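Angiotensin-converting enzyme (Anopheles gambiae, PDB 6S1Y) probably acts as a zinc-dependent metallopeptidase of the angiotensin-converting enzyme family, cleaving short peptides near their carboxyl ends. Local coordinates at residues Leu195-Asp199 against Ala379-Phe383. Sequence-based numbering, arbitrary orientation.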
loop_
_atom_site.group_PDB
_atom_site.type_symbol
_atom_site.label_atom_id
_atom_site.label_comp_id
_atom_site.label_asym_id
_atom_site.label_seq_id
_atom_site.Cartn_x
_atom_site.Cartn_y
_atom_site.Cartn_z
ATOM N N LEU A 195 -11.754 -10.734 2.622
ATOM C CA LEU A 195 -10.970 -11.774 3.291
ATOM C C LEU A 195 -10.895 -13.047 2.453
ATOM O O LEU A 195 -9.923 -13.804 2.559
ATOM C CB LEU A 195 -11.553 -12.057 4.676
ATOM C CG LEU A 195 -11.084 -11.050 5.735
ATOM C CD1 LEU A 195 -11.995 -11.089 6.970
ATOM C CD2 LEU A 195 -9.632 -11.300 6.132
ATOM N N ASN A 196 -11.891 -13.286 1.598
ATOM C CA ASN A 196 -11.858 -14.473 0.755
ATOM C C ASN A 196 -10.626 -14.517 -0.145
ATOM O O ASN A 196 -10.118 -15.603 -0.429
ATOM C CB ASN A 196 -13.125 -14.539 -0.094
ATOM C CG ASN A 196 -13.068 -15.648 -1.111
ATOM O OD1 ASN A 196 -12.936 -16.816 -0.754
ATOM N ND2 ASN A 196 -13.159 -15.290 -2.385
ATOM N N GLU A 197 -10.126 -13.356 -0.588
ATOM C CA GLU A 197 -8.945 -13.301 -1.445
ATOM C C GLU A 197 -7.708 -13.934 -0.819
ATOM O O GLU A 197 -6.746 -14.197 -1.536
ATOM C CB GLU A 197 -8.629 -11.846 -1.810
ATOM C CG GLU A 197 -9.695 -11.188 -2.681
ATOM C CD GLU A 197 -9.846 -11.892 -4.032
ATOM O OE1 GLU A 197 -8.874 -11.897 -4.815
ATOM O OE2 GLU A 197 -10.928 -12.457 -4.295
ATOM N N TYR A 198 -7.701 -14.186 0.492
ATOM C CA TYR A 198 -6.549 -14.783 1.159
ATOM C C TYR A 198 -6.741 -16.266 1.430
ATOM O O TYR A 198 -5.809 -16.926 1.910
ATOM C CB TYR A 198 -6.251 -14.032 2.464
ATOM C CG TYR A 198 -5.877 -12.579 2.199
ATOM C CD1 TYR A 198 -4.560 -12.212 1.946
ATOM C CD2 TYR A 198 -6.852 -11.586 2.177
ATOM C CE1 TYR A 198 -4.223 -10.899 1.684
ATOM C CE2 TYR A 198 -6.521 -10.266 1.919
ATOM C CZ TYR A 198 -5.210 -9.935 1.672
ATOM O OH TYR A 198 -4.907 -8.622 1.422
ATOM N N ASP A 199 -7.927 -16.791 1.151
ATOM C CA ASP A 199 -8.165 -18.226 1.063
ATOM C C ASP A 199 -7.706 -18.955 2.324
ATOM O O ASP A 199 -6.866 -19.854 2.296
ATOM C CB ASP A 199 -7.480 -18.782 -0.190
ATOM C CG ASP A 199 -7.842 -20.226 -0.453
ATOM O OD1 ASP A 199 -9.025 -20.590 -0.215
ATOM O OD2 ASP A 199 -6.945 -20.988 -0.891
ATOM N N ALA A 379 -0.485 -13.984 -6.106
ATOM C CA ALA A 379 -0.895 -15.188 -5.385
ATOM C C ALA A 379 -1.941 -14.851 -4.322
ATOM O O ALA A 379 -2.920 -15.587 -4.143
ATOM C CB ALA A 379 0.328 -15.870 -4.768
ATOM N N ASN A 380 -1.735 -13.747 -3.585
ATOM C CA ASN A 380 -2.818 -13.034 -2.897
ATOM C C ASN A 380 -2.469 -11.547 -2.963
ATOM O O ASN A 380 -1.360 -11.196 -3.386
ATOM C CB ASN A 380 -3.029 -13.532 -1.466
ATOM C CG ASN A 380 -1.855 -13.261 -0.549
ATOM O OD1 ASN A 380 -1.261 -12.171 -0.574
ATOM N ND2 ASN A 380 -1.512 -14.250 0.285
ATOM N N PRO A 381 -3.376 -10.644 -2.588
ATOM C CA PRO A 381 -3.096 -9.205 -2.791
ATOM C C PRO A 381 -1.853 -8.717 -2.083
ATOM O O PRO A 381 -1.288 -7.694 -2.488
ATOM C CB PRO A 381 -4.357 -8.513 -2.251
ATOM C CG PRO A 381 -5.436 -9.576 -2.328
ATOM C CD PRO A 381 -4.743 -10.886 -2.098
ATOM N N GLY A 382 -1.391 -9.409 -1.043
ATOM C CA GLY A 382 -0.180 -8.991 -0.366
ATOM C C GLY A 382 1.081 -9.319 -1.123
ATOM O O GLY A 382 2.082 -8.600 -1.004
ATOM N N PHE A 383 1.081 -10.401 -1.896
ATOM C CA PHE A 383 2.244 -10.667 -2.739
ATOM C C PHE A 383 2.512 -9.501 -3.684
ATOM O O PHE A 383 3.662 -9.101 -3.877
ATOM C CB PHE A 383 2.046 -11.938 -3.558
ATOM C CG PHE A 383 2.313 -13.202 -2.805
ATOM C CD1 PHE A 383 1.628 -13.490 -1.644
ATOM C CD2 PHE A 383 3.219 -14.126 -3.298
ATOM C CE1 PHE A 383 1.857 -14.657 -0.966
ATOM C CE2 PHE A 383 3.447 -15.302 -2.636
ATOM C CZ PHE A 383 2.771 -15.576 -1.462
#
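Leu195 and Asn196, on helix 190-196, stay out of reach of the second segment, and a type I turn from Asn196 to Asp199 redirects the chain. Within that turn Glu197 makes the first contact: its carbonyl O lies 3.8 Å from Asn380 CB, and its CB packs 4.0 Å from Pro381 CG. Tyr198 contributes most. Pro381 CD sits over one face of the Tyr198 ring, 4.1 Å from its centroid, a CH-pi contact, while Tyr198 CD1 comes within 3.8 Å of Asn380 CG and the tyrosine hydroxyl continues past Pro381 to hydrogen-bond Glu493. The main-chain O of Tyr198 accepts a hydrogen bond from the indole NE1 of Trp554, and Asp199 then leaves helical phi/psi with a positive phi. No hydrogen bond links the two segments. Asn380 instead spends its OD1 on Gly382 N (2.8 Å) and Phe383 N (3.2 Å), and Pro381 occupies the first helical turn. This is a classic Asn N-cap followed by proline, here opening helix 381-395, which carries the zinc ligand Glu385 of the gluzincin-type active site.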